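Uncharacterized protein YLR132C (Kluyveromyces marxianus, PDB 6PFQ) is the yeast Usb1 enzyme, a 2H-superfamily phosphodiesterase that probably acts as a nuclease trimming U6 snRNA and can bind UMP. Local coordinates at residues Leu14-Asp19 with Leu198-His203; Ala35-His40 with Asn181-Glu186; Pro4-Ile9 with Val209-Ile214; Phe108-Gln113 with Ala160-Leu165. One frame throughout, in Å; residues are numbered along the deposited sequence.

Along the chain the contacts lie one within another. Interaction 3 joins the N-terminal segment to the hairpin turn near the C-terminus, interaction 1 comes next, then interaction 2, and interaction 4 innermost. Interactions 1 and 3 share strand 9-16 or its approach, with centres about 24 Å apart, the latter at the turn from 204-209 into the outermost strand 212-217 of the four-stranded sheet. Interaction 4 sits in the other sheet, about 27 Å from interaction 1 between centres, which also holds strand 200-202 of interaction 1. Interaction 2 packs helix 20-39 against helix 169-186. Its centre lies about 17 Å from that of interaction 4. Together they tie helices and both sheets into one 2H fold.

Interaction 1 (Leu14-Asp19 with Leu198-His203); sequences LELRLD and LQFRCH
The ring of F200 is the main bump here, and the hollow that takes it is lined by L16, R17 and L18. L16 sits squarely on one face: its CB lies 3.9 Å from the ring centroid, 5° off the normal, a CH-pi contact. L16 CD1 lies along the CD1-CE1 side of the ring, and L16 CD2 is 3.9 Å from F200 CG. At the ring edge, R17 O comes within 3.6 Å of F200 CE2, while L18 CD1 approaches F200 CZ obliquely at 3.8 Å. No hydrogen bond crosses between 14-19 and 198-203, and the axes of strands 14-16 and 200-202 stay 8.0 Å apart at 141°. This is side-chain packing between the two sheets of the 2H fold: 9-16 pairs with 59-68, whereas 200-202 pairs with 94-99. An alanine at F200 removes the ring under L16 CB and beside L18 CD1, and would probably loosen this junction. Further along, C202 SG packs against the CD2 methyl of L16, 3.7 Å away, and also meets L14 CD1 at 4.1 Å. At the other end L198 CD1 nudges against L18 CG, 4.1 Å away, and both leucines also touch M26 of helix 20-39.

Interaction 2 (Ala35-His40 with Asn181-Glu186); sequences AVMDTH and NLVATE
Two helices, 20-39 and 169-186, cross here near their C-terminal ends, their local axes 10.7 Å apart at an angle of 119°. H40, the first residue beyond its helix, has CG anti to the carbonyl carbon, which swings the ring across to E186. The tips meet in a His-carboxylate hydrogen bond, H40 NE2 to E186 OE1 at 2.6 Å. It is short but bent, 138° at the hydrogen, with OE1 met from above the carboxylate plane and the ring turned 58° against it. A negative charge so near would probably favour a protonated imidazole. L182 CD1 sits over the ring face, 3.7 Å from the H40 centroid, so the ring is gripped at its edge and over a face. An alanine at H40 removes the ring and its bond to E186, and would probably weaken the packing on L182 and the hold between the two helices. Behind it, M37 curls its bent chain so that CE reaches L182 CD2 and V183 CG1, each at 3.7 Å. V36 CG1 lies 4.0 Å from E186 CB. Helix 20-39 follows strand 9-16 and helix 169-186 follows strand 154-161, with R42 and F45 of the loop after helix 20-39 against M37.

Interaction 3 (Pro4-Ile9 with Val209-Ile214); sequences PVSKNI and VGTSVI
S6 points its CB toward the hairpin turn at G210, and its OG, held in the crowded position between N and carbonyl carbon (chi1 43°), comes up against T211. The partner atom is the T211 methyl: S6 OG lies 3.3 Å from T211 CG2, a hydroxyl against a methyl rather than a polar bond. T211 itself has CG2 anti to its carbonyl carbon, beside the backbone N, which turns the methyl to the serine. P4 CD approaches the same methyl at 4.3 Å. The rest is backbone work. G210 N gives I9 O a hydrogen bond of 2.8 Å, nearly straight at 171°, and G210 CA points a C-H at S6 O, 3.2 Å away. The positive phi of G210 (63°) favours glycine. Across the hairpin, V209 O takes both S212 N and S212 OG, the latter at 2.8 Å on a lone pair, steadying the type II' turn from V209 to S212. The turn joins the last two strands, 204-209 and 212-217. Where 4-9 leads into strand 9-16, I9 touches strand 59-68, and N8 and V209 both rest on L75 of helix 72-88.

Interaction 4 (Phe108-Gln113 with Ala160-Leu165); sequences FDASLQ and AQNAYL
From CB, which passes 4.0 Å from A160 O, the side chain of Q113 heads over N162: CG is anti to the carbonyl carbon (chi1 -65°), and beyond it the chain is extended (chi2 180°). CG and CD pass N162 CB, and NE2 comes 3.4 Å from N162 CG, the two amides stacked with planes 17° apart. At the tip Q113 OE1 accepts from a water that also donates to Q161 O, while NE2 donates to a second water, which donates to N162 OD1; NE2 also hydrogen-bonds OE2 of E106. Underneath runs the antiparallel pairing of strands 112-119 and 154-161, L112 facing Q161 as a non-hydrogen-bonded pair and Q113 facing A160 as a hydrogen-bonded one. Strand 154-161 also carries H154 and S156, seen binding UMP, the latter's side chain about 9 Å from that of Q113. Q113 N bonds A160 O at 2.7 Å and A160 N bonds Q113 O. Past it, N162 N bonds S111 O, and N162 ND2 bonds A110 O at 2.9 Å, that oxygen in the plane of the N162 amide. Asx turns close on D109 OD1 (from S111 N) and N162 OD1 (from Y164 N). L165 CD2 packs 3.9 Å from S111 CB.

Interaction 1 (Leu14-Asp19 with Leu198-His203)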
loop_
_atom_site.group_PDB
_atom_site.type_symbol
_atom_site.label_atom_id
_atom_site.label_comp_id
_atom_site.label_asym_id
_atom_site.label_seq_id
_atom_site.Cartn_x
_atom_site.Cartn_y
_atom_site.Cartn_z
ATOM N N LEU A 14 1.779 -3.066 7.431
ATOM C CA LEU A 14 1.400 -2.159 8.516
ATOM C C LEU A 14 -0.053 -1.766 8.315
ATOM O O LEU A 14 -0.493 -1.546 7.183
ATOM C CB LEU A 14 2.240 -0.861 8.522
ATOM C CG LEU A 14 3.752 -0.905 8.628
ATOM C CD1 LEU A 14 4.313 0.468 8.729
ATOM C CD2 LEU A 14 4.125 -1.687 9.893
ATOM N N GLU A 15 -0.796 -1.657 9.399
ATOM C CA GLU A 15 -2.201 -1.258 9.342
ATOM C C GLU A 15 -2.342 0.151 9.906
ATOM O O GLU A 15 -1.792 0.446 10.976
ATOM C CB GLU A 15 -3.050 -2.255 10.137
ATOM C CG GLU A 15 -4.476 -1.900 10.258
ATOM C CD GLU A 15 -5.205 -2.914 11.129
ATOM O OE1 GLU A 15 -5.595 -3.970 10.592
ATOM O OE2 GLU A 15 -5.335 -2.650 12.338
ATOM N N LEU A 16 -3.053 1.019 9.175
ATOM C CA LEU A 16 -3.197 2.447 9.491
ATOM C C LEU A 16 -4.676 2.757 9.710
ATOM O O LEU A 16 -5.453 2.843 8.751
ATOM C CB LEU A 16 -2.644 3.341 8.365
ATOM C CG LEU A 16 -1.285 2.942 7.795
ATOM C CD1 LEU A 16 -0.958 3.895 6.640
ATOM C CD2 LEU A 16 -0.208 3.044 8.903
ATOM N N ARG A 17 -5.079 2.912 10.963
ATOM C CA ARG A 17 -6.460 3.263 11.264
ATOM C C ARG A 17 -6.573 4.778 11.305
ATOM O O ARG A 17 -5.821 5.431 12.032
ATOM C CB ARG A 17 -6.905 2.613 12.572
ATOM C CG ARG A 17 -6.883 1.062 12.501
ATOM C CD ARG A 17 -7.145 0.410 13.872
ATOM N NE ARG A 17 -8.268 1.076 14.520
ATOM C CZ ARG A 17 -9.533 0.675 14.387
ATOM N NH1 ARG A 17 -9.821 -0.386 13.641
ATOM N NH2 ARG A 17 -10.502 1.342 14.982
ATOM N N LEU A 18 -7.460 5.331 10.477
ATOM C CA LEU A 18 -7.632 6.779 10.373
ATOM C C LEU A 18 -8.572 7.291 11.447
ATOM O O LEU A 18 -9.590 6.664 11.756
ATOM C CB LEU A 18 -8.199 7.174 8.999
ATOM C CG LEU A 18 -7.236 7.275 7.810
ATOM C CD1 LEU A 18 -6.528 5.957 7.542
ATOM C CD2 LEU A 18 -8.000 7.766 6.604
ATOM N N ASP A 19 -8.232 8.432 12.009
ATOM C CA ASP A 19 -9.155 9.069 12.925
ATOM C C ASP A 19 -10.152 9.888 12.130
ATOM O O ASP A 19 -10.083 9.988 10.905
ATOM C CB ASP A 19 -8.417 9.929 13.953
ATOM C CG ASP A 19 -7.703 11.121 13.339
ATOM O OD1 ASP A 19 -8.032 11.590 12.239
ATOM O OD2 ASP A 19 -6.795 11.633 13.995
ATOM N N LEU A 198 -1.928 12.916 7.341
ATOM C CA LEU A 198 -1.977 11.457 7.207
ATOM C C LEU A 198 -0.642 10.896 7.697
ATOM O O LEU A 198 0.241 10.469 6.936
ATOM C CB LEU A 198 -2.305 11.057 5.757
ATOM C CG LEU A 198 -3.827 10.939 5.438
ATOM C CD1 LEU A 198 -4.464 9.772 6.219
ATOM C CD2 LEU A 198 -4.599 12.247 5.697
ATOM N N GLN A 199 -0.467 10.991 9.015
ATOM C CA GLN A 199 0.711 10.470 9.685
ATOM C C GLN A 199 0.266 9.545 10.814
ATOM O O GLN A 199 -0.804 9.737 11.404
ATOM C CB GLN A 199 1.605 11.589 10.235
ATOM C CG GLN A 199 1.870 12.668 9.188
ATOM C CD GLN A 199 2.974 13.617 9.583
ATOM O OE1 GLN A 199 3.707 13.366 10.540
ATOM N NE2 GLN A 199 3.110 14.718 8.833
ATOM N N PHE A 200 1.090 8.530 11.077
ATOM C CA PHE A 200 0.747 7.433 11.969
ATOM C C PHE A 200 2.002 6.960 12.703
ATOM O O PHE A 200 3.130 7.130 12.235
ATOM C CB PHE A 200 0.125 6.251 11.196
ATOM C CG PHE A 200 -1.017 6.638 10.304
ATOM C CD1 PHE A 200 -0.786 7.059 9.005
ATOM C CD2 PHE A 200 -2.323 6.566 10.758
ATOM C CE1 PHE A 200 -1.833 7.428 8.176
ATOM C CE2 PHE A 200 -3.379 6.942 9.930
ATOM C CZ PHE A 200 -3.128 7.373 8.642
ATOM N N ARG A 201 1.797 6.318 13.851
ATOM C CA ARG A 201 2.871 5.579 14.507
ATOM C C ARG A 201 2.379 4.163 14.741
ATOM O O ARG A 201 1.331 3.974 15.366
ATOM C CB ARG A 201 3.283 6.214 15.834
ATOM C CG ARG A 201 4.488 5.524 16.492
ATOM C CD ARG A 201 5.149 6.391 17.584
ATOM N NE ARG A 201 5.891 7.520 17.032
ATOM C CZ ARG A 201 7.100 7.438 16.470
ATOM N NH1 ARG A 201 7.738 6.269 16.362
ATOM N NH2 ARG A 201 7.670 8.532 16.001
ATOM N N CYS A 202 3.096 3.175 14.205
ATOM C CA CYS A 202 2.655 1.782 14.297
ATOM C C CYS A 202 3.473 1.089 15.374
ATOM O O CYS A 202 4.695 1.191 15.362
ATOM C CB CYS A 202 2.831 1.056 12.956
ATOM S SG CYS A 202 1.848 1.863 11.680
ATOM N N HIS A 203 2.804 0.387 16.304
ATOM C CA HIS A 203 3.517 -0.346 17.352
ATOM C C HIS A 203 3.564 -1.857 17.096
ATOM O O HIS A 203 4.038 -2.615 17.950
ATOM C CB HIS A 203 2.891 -0.049 18.721
ATOM C CG HIS A 203 3.043 1.384 19.149
ATOM N ND1 HIS A 203 2.167 2.376 18.758
ATOM C CD2 HIS A 203 3.976 1.992 19.919
ATOM C CE1 HIS A 203 2.549 3.531 19.273
ATOM N NE2 HIS A 203 3.650 3.328 19.978
#

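Interaction 2 (Ala35-His40 with Asn181-Glu186)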
loop_
_atom_site.group_PDB
_atom_site.type_symbol
_atom_site.label_atom_id
_atom_site.label_comp_id
_atom_site.label_asym_id
_atom_site.label_seq_id
_atom_site.Cartn_x
_atom_site.Cartn_y
_atom_site.Cartn_z
ATOM N N ALA A 35 -13.023 14.845 -9.274
ATOM C CA ALA A 35 -13.547 15.916 -10.126
ATOM C C ALA A 35 -12.655 16.127 -11.342
ATOM O O ALA A 35 -13.152 16.362 -12.449
ATOM C CB ALA A 35 -13.676 17.232 -9.325
ATOM N N VAL A 36 -11.336 16.038 -11.159
ATOM C CA VAL A 36 -10.418 16.092 -12.296
ATOM C C VAL A 36 -10.596 14.868 -13.209
ATOM O O VAL A 36 -10.582 14.993 -14.438
ATOM C CB VAL A 36 -8.970 16.236 -11.803
ATOM C CG1 VAL A 36 -8.024 16.218 -12.983
ATOM C CG2 VAL A 36 -8.800 17.533 -10.979
ATOM N N MET A 37 -10.772 13.671 -12.641
ATOM C CA MET A 37 -11.013 12.510 -13.504
ATOM C C MET A 37 -12.284 12.707 -14.337
ATOM O O MET A 37 -12.301 12.434 -15.543
ATOM C CB MET A 37 -11.111 11.212 -12.687
ATOM C CG MET A 37 -9.895 10.913 -11.800
ATOM S SD MET A 37 -8.389 10.745 -12.782
ATOM C CE MET A 37 -7.731 12.418 -12.654
ATOM N N ASP A 38 -13.349 13.209 -13.715
ATOM C CA ASP A 38 -14.592 13.457 -14.451
ATOM C C ASP A 38 -14.373 14.431 -15.598
ATOM O O ASP A 38 -14.838 14.203 -16.719
ATOM C CB ASP A 38 -15.651 14.035 -13.516
ATOM C CG ASP A 38 -16.261 13.005 -12.621
ATOM O OD1 ASP A 38 -16.158 11.812 -12.949
ATOM O OD2 ASP A 38 -16.856 13.390 -11.587
ATOM N N THR A 39 -13.726 15.562 -15.307
ATOM C CA THR A 39 -13.466 16.563 -16.338
ATOM C C THR A 39 -12.762 15.956 -17.540
ATOM O O THR A 39 -13.065 16.292 -18.691
ATOM C CB THR A 39 -12.594 17.665 -15.753
ATOM O OG1 THR A 39 -13.362 18.393 -14.800
ATOM C CG2 THR A 39 -12.044 18.572 -16.835
ATOM N N HIS A 40 -11.842 15.026 -17.296
ATOM C CA HIS A 40 -11.050 14.438 -18.358
ATOM C C HIS A 40 -11.590 13.112 -18.848
ATOM O O HIS A 40 -10.884 12.416 -19.583
ATOM C CB HIS A 40 -9.606 14.298 -17.886
ATOM C CG HIS A 40 -8.908 15.614 -17.768
ATOM N ND1 HIS A 40 -8.126 16.129 -18.775
ATOM C CD2 HIS A 40 -8.921 16.541 -16.788
ATOM C CE1 HIS A 40 -7.665 17.310 -18.408
ATOM N NE2 HIS A 40 -8.124 17.581 -17.203
ATOM N N ASN A 181 0.503 11.433 -15.181
ATOM C CA ASN A 181 0.806 12.844 -15.426
ATOM C C ASN A 181 -0.377 13.733 -15.079
ATOM O O ASN A 181 -0.194 14.848 -14.591
ATOM C CB ASN A 181 1.205 13.074 -16.892
ATOM C CG ASN A 181 1.410 14.565 -17.214
ATOM O OD1 ASN A 181 2.376 15.164 -16.781
ATOM N ND2 ASN A 181 0.466 15.164 -17.929
ATOM N N LEU A 182 -1.591 13.275 -15.375
ATOM C CA LEU A 182 -2.769 14.093 -15.127
ATOM C C LEU A 182 -2.968 14.359 -13.634
ATOM O O LEU A 182 -3.183 15.508 -13.227
ATOM C CB LEU A 182 -3.997 13.431 -15.745
ATOM C CG LEU A 182 -5.315 14.146 -15.475
ATOM C CD1 LEU A 182 -5.284 15.569 -16.071
ATOM C CD2 LEU A 182 -6.508 13.300 -15.987
ATOM N N VAL A 183 -2.899 13.313 -12.794
ATOM C CA VAL A 183 -3.143 13.565 -11.374
ATOM C C VAL A 183 -2.032 14.423 -10.802
ATOM O O VAL A 183 -2.294 15.306 -9.954
ATOM C CB VAL A 183 -3.337 12.277 -10.546
ATOM C CG1 VAL A 183 -4.547 11.512 -11.042
ATOM C CG2 VAL A 183 -2.084 11.370 -10.544
ATOM N N ALA A 184 -0.799 14.257 -11.304
ATOM C CA ALA A 184 0.305 15.071 -10.800
ATOM C C ALA A 184 0.180 16.535 -11.224
ATOM O O ALA A 184 0.488 17.444 -10.445
ATOM C CB ALA A 184 1.636 14.478 -11.273
ATOM N N THR A 185 -0.242 16.795 -12.451
ATOM C CA THR A 185 -0.265 18.181 -12.926
ATOM C C THR A 185 -1.537 18.920 -12.544
ATOM O O THR A 185 -1.495 20.137 -12.302
ATOM C CB THR A 185 -0.121 18.241 -14.453
ATOM O OG1 THR A 185 -1.233 17.590 -15.046
ATOM C CG2 THR A 185 1.105 17.541 -14.916
ATOM N N GLU A 186 -2.676 18.227 -12.489
ATOM C CA GLU A 186 -3.952 18.913 -12.313
ATOM C C GLU A 186 -4.688 18.562 -11.032
ATOM O O GLU A 186 -5.699 19.209 -10.745
ATOM C CB GLU A 186 -4.891 18.628 -13.506
ATOM C CG GLU A 186 -4.453 19.311 -14.805
ATOM C CD GLU A 186 -5.483 19.184 -15.923
ATOM O OE1 GLU A 186 -6.685 19.016 -15.625
ATOM O OE2 GLU A 186 -5.087 19.258 -17.108
#

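Interaction 3 (Pro4-Ile9 with Val209-Ile214)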
loop_
_atom_site.group_PDB
_atom_site.type_symbol
_atom_site.label_atom_id
_atom_site.label_comp_id
_atom_site.label_asym_id
_atom_site.label_seq_id
_atom_site.Cartn_x
_atom_site.Cartn_y
_atom_site.Cartn_z
ATOM N N PRO A 4 -7.268 -23.023 0.696
ATOM C CA PRO A 4 -7.578 -22.972 -0.734
ATOM C C PRO A 4 -6.387 -22.449 -1.540
ATOM O O PRO A 4 -5.263 -22.923 -1.405
ATOM C CB PRO A 4 -8.762 -21.998 -0.787
ATOM C CG PRO A 4 -8.416 -21.007 0.299
ATOM C CD PRO A 4 -7.747 -21.818 1.399
ATOM N N VAL A 5 -6.635 -21.411 -2.325
ATOM C CA VAL A 5 -5.588 -20.825 -3.129
ATOM C C VAL A 5 -4.560 -20.188 -2.229
ATOM O O VAL A 5 -3.404 -20.008 -2.624
ATOM C CB VAL A 5 -6.281 -19.864 -4.076
ATOM C CG1 VAL A 5 -6.583 -20.470 -5.404
ATOM C CG2 VAL A 5 -6.594 -18.413 -3.552
ATOM N N SER A 6 -4.998 -19.738 -1.049
ATOM C CA SER A 6 -4.150 -19.002 -0.137
ATOM C C SER A 6 -3.304 -19.937 0.718
ATOM O O SER A 6 -2.619 -19.473 1.634
ATOM C CB SER A 6 -4.994 -18.091 0.755
ATOM O OG SER A 6 -6.161 -18.783 1.209
ATOM N N LYS A 7 -3.343 -21.247 0.453
ATOM C CA LYS A 7 -2.555 -22.181 1.258
ATOM C C LYS A 7 -1.067 -21.856 1.124
ATOM O O LYS A 7 -0.551 -21.673 0.011
ATOM C CB LYS A 7 -2.822 -23.623 0.817
ATOM N N ASN A 8 -0.399 -21.725 2.265
ATOM C CA ASN A 8 1.038 -21.477 2.340
ATOM C C ASN A 8 1.436 -20.115 1.776
ATOM O O ASN A 8 2.557 -19.939 1.304
ATOM C CB ASN A 8 1.811 -22.627 1.683
ATOM C CG ASN A 8 1.577 -23.950 2.421
ATOM O OD1 ASN A 8 1.434 -23.961 3.646
ATOM N ND2 ASN A 8 1.552 -25.056 1.690
ATOM N N ILE A 9 0.520 -19.144 1.810
ATOM C CA ILE A 9 0.776 -17.788 1.312
ATOM C C ILE A 9 0.960 -16.892 2.527
ATOM O O ILE A 9 0.124 -16.920 3.439
ATOM C CB ILE A 9 -0.376 -17.237 0.450
ATOM C CG1 ILE A 9 -0.701 -18.131 -0.754
ATOM C CG2 ILE A 9 -0.045 -15.800 -0.004
ATOM C CD1 ILE A 9 0.428 -18.339 -1.715
ATOM N N VAL A 209 -1.407 -14.932 6.846
ATOM C CA VAL A 209 -0.884 -16.275 6.660
ATOM C C VAL A 209 -2.068 -17.148 6.275
ATOM O O VAL A 209 -2.956 -17.388 7.100
ATOM C CB VAL A 209 -0.186 -16.806 7.918
ATOM C CG1 VAL A 209 -0.232 -18.325 7.961
ATOM C CG2 VAL A 209 1.221 -16.335 7.959
ATOM N N GLY A 210 -2.119 -17.569 5.020
ATOM C CA GLY A 210 -3.308 -18.275 4.560
ATOM C C GLY A 210 -4.484 -17.320 4.647
ATOM O O GLY A 210 -4.445 -16.214 4.097
ATOM N N THR A 211 -5.531 -17.720 5.369
ATOM C CA THR A 211 -6.724 -16.899 5.559
ATOM C C THR A 211 -6.754 -16.237 6.932
ATOM O O THR A 211 -7.774 -15.652 7.306
ATOM C CB THR A 211 -8.005 -17.712 5.348
ATOM O OG1 THR A 211 -8.130 -18.691 6.389
ATOM C CG2 THR A 211 -8.009 -18.387 3.963
ATOM N N SER A 212 -5.687 -16.363 7.708
ATOM C CA SER A 212 -5.627 -15.759 9.024
ATOM C C SER A 212 -4.702 -14.542 9.006
ATOM O O SER A 212 -3.805 -14.419 8.162
ATOM C CB SER A 212 -5.103 -16.762 10.038
ATOM O OG SER A 212 -3.729 -16.961 9.778
ATOM N N VAL A 213 -4.911 -13.654 9.973
ATOM C CA VAL A 213 -4.068 -12.480 10.170
ATOM C C VAL A 213 -3.469 -12.572 11.559
ATOM O O VAL A 213 -4.187 -12.834 12.528
ATOM C CB VAL A 213 -4.850 -11.170 9.982
ATOM C CG1 VAL A 213 -3.931 -9.959 10.184
ATOM C CG2 VAL A 213 -5.472 -11.135 8.598
ATOM N N ILE A 214 -2.150 -12.428 11.649
ATOM C CA ILE A 214 -1.451 -12.483 12.927
ATOM C C ILE A 214 -0.783 -11.143 13.175
ATOM O O ILE A 214 -0.496 -10.377 12.245
ATOM C CB ILE A 214 -0.415 -13.622 12.972
ATOM C CG1 ILE A 214 0.660 -13.390 11.910
ATOM C CG2 ILE A 214 -1.096 -14.947 12.732
ATOM C CD1 ILE A 214 1.877 -14.295 12.032
#

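Interaction 4 (Phe108-Gln113 with Ala160-Leu165)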
loop_
_atom_site.group_PDB
_atom_site.type_symbol
_atom_site.label_atom_id
_atom_site.label_comp_id
_atom_site.label_asym_id
_atom_site.label_seq_id
_atom_site.Cartn_x
_atom_site.Cartn_y
_atom_site.Cartn_z
ATOM N N PHE A 108 -1.508 -6.989 -9.755
ATOM C CA PHE A 108 -0.731 -8.020 -10.462
ATOM C C PHE A 108 -1.210 -8.257 -11.896
ATOM O O PHE A 108 -0.409 -8.638 -12.755
ATOM C CB PHE A 108 -0.803 -9.330 -9.680
ATOM C CG PHE A 108 -2.101 -10.059 -9.899
ATOM C CD1 PHE A 108 -3.285 -9.582 -9.340
ATOM C CD2 PHE A 108 -2.144 -11.210 -10.679
ATOM C CE1 PHE A 108 -4.501 -10.248 -9.559
ATOM C CE2 PHE A 108 -3.340 -11.867 -10.907
ATOM C CZ PHE A 108 -4.521 -11.403 -10.342
ATOM N N ASP A 109 -2.500 -8.056 -12.189
ATOM C CA ASP A 109 -3.051 -8.309 -13.518
ATOM C C ASP A 109 -3.413 -7.016 -14.227
ATOM O O ASP A 109 -4.037 -7.046 -15.296
ATOM C CB ASP A 109 -4.270 -9.229 -13.449
ATOM C CG ASP A 109 -5.436 -8.621 -12.688
ATOM O OD1 ASP A 109 -5.277 -7.534 -12.080
ATOM O OD2 ASP A 109 -6.519 -9.243 -12.681
ATOM N N ALA A 110 -2.985 -5.885 -13.668
ATOM C CA ALA A 110 -3.247 -4.536 -14.178
ATOM C C ALA A 110 -4.750 -4.222 -14.255
ATOM O O ALA A 110 -5.172 -3.283 -14.952
ATOM C CB ALA A 110 -2.561 -4.286 -15.531
ATOM N N SER A 111 -5.576 -4.937 -13.500
ATOM C CA SER A 111 -7.001 -4.621 -13.556
ATOM C C SER A 111 -7.349 -3.392 -12.712
ATOM O O SER A 111 -8.380 -2.751 -12.976
ATOM C CB SER A 111 -7.843 -5.798 -13.070
ATOM O OG SER A 111 -7.434 -6.209 -11.778
ATOM N N LEU A 112 -6.532 -3.084 -11.696
ATOM C CA LEU A 112 -6.816 -1.985 -10.785
ATOM C C LEU A 112 -5.626 -1.052 -10.740
ATOM O O LEU A 112 -4.475 -1.504 -10.807
ATOM C CB LEU A 112 -7.112 -2.495 -9.379
ATOM C CG LEU A 112 -8.347 -3.410 -9.238
ATOM C CD1 LEU A 112 -8.443 -3.997 -7.804
ATOM C CD2 LEU A 112 -9.597 -2.624 -9.586
ATOM N N GLN A 113 -5.905 0.248 -10.608
ATOM C CA GLN A 113 -4.852 1.257 -10.571
ATOM C C GLN A 113 -5.017 2.032 -9.275
ATOM O O GLN A 113 -6.052 2.656 -9.060
ATOM C CB GLN A 113 -4.935 2.163 -11.819
ATOM C CG GLN A 113 -4.621 1.283 -13.063
ATOM C CD GLN A 113 -4.668 2.011 -14.388
ATOM O OE1 GLN A 113 -5.364 3.015 -14.524
ATOM N NE2 GLN A 113 -3.959 1.458 -15.409
ATOM N N ALA A 160 -8.898 2.711 -8.830
ATOM C CA ALA A 160 -9.725 2.833 -10.031
ATOM C C ALA A 160 -9.583 1.573 -10.883
ATOM O O ALA A 160 -8.559 0.877 -10.822
ATOM C CB ALA A 160 -9.314 4.041 -10.865
ATOM N N GLN A 161 -10.611 1.286 -11.684
ATOM C CA GLN A 161 -10.528 0.200 -12.655
ATOM C C GLN A 161 -9.716 0.650 -13.855
ATOM O O GLN A 161 -9.810 1.796 -14.304
ATOM C CB GLN A 161 -11.935 -0.212 -13.118
ATOM C CG GLN A 161 -12.748 -0.797 -11.974
ATOM C CD GLN A 161 -14.163 -1.210 -12.384
ATOM O OE1 GLN A 161 -14.561 -2.350 -12.158
ATOM N NE2 GLN A 161 -14.917 -0.288 -12.955
ATOM N N ASN A 162 -8.906 -0.253 -14.376
ATOM C CA ASN A 162 -8.174 0.048 -15.607
ATOM C C ASN A 162 -9.124 -0.133 -16.790
ATOM O O ASN A 162 -9.431 -1.270 -17.175
ATOM C CB ASN A 162 -6.949 -0.855 -15.723
ATOM C CG ASN A 162 -6.162 -0.625 -17.012
ATOM O OD1 ASN A 162 -6.448 0.315 -17.787
ATOM N ND2 ASN A 162 -5.141 -1.472 -17.232
ATOM N N ALA A 163 -9.579 0.977 -17.383
ATOM C CA ALA A 163 -10.479 0.867 -18.534
ATOM C C ALA A 163 -9.807 0.215 -19.735
ATOM O O ALA A 163 -10.501 -0.312 -20.615
ATOM C CB ALA A 163 -11.000 2.242 -18.957
ATOM N N TYR A 164 -8.481 0.158 -19.760
ATOM C CA TYR A 164 -7.762 -0.310 -20.945
ATOM C C TYR A 164 -7.201 -1.700 -20.745
ATOM O O TYR A 164 -6.335 -2.127 -21.510
ATOM C CB TYR A 164 -6.652 0.686 -21.323
ATOM C CG TYR A 164 -7.283 2.034 -21.523
ATOM C CD1 TYR A 164 -7.792 2.401 -22.758
ATOM C CD2 TYR A 164 -7.411 2.931 -20.454
ATOM C CE1 TYR A 164 -8.419 3.632 -22.932
ATOM C CE2 TYR A 164 -8.031 4.160 -20.620
ATOM C CZ TYR A 164 -8.523 4.500 -21.865
ATOM O OH TYR A 164 -9.123 5.716 -22.037
ATOM N N LEU A 165 -7.694 -2.405 -19.723
ATOM C CA LEU A 165 -7.186 -3.713 -19.327
ATOM C C LEU A 165 -7.072 -4.685 -20.495
ATOM O O LEU A 165 -6.111 -5.463 -20.574
ATOM C CB LEU A 165 -8.114 -4.322 -18.266
ATOM C CG LEU A 165 -7.794 -5.764 -17.870
ATOM C CD1 LEU A 165 -6.379 -5.821 -17.267
ATOM C CD2 LEU A 165 -8.809 -6.233 -16.851
HETATM O O HOH W 1 -7.812 4.032 -13.927
HETATM O O HOH W 2 -4.346 2.120 -18.214
#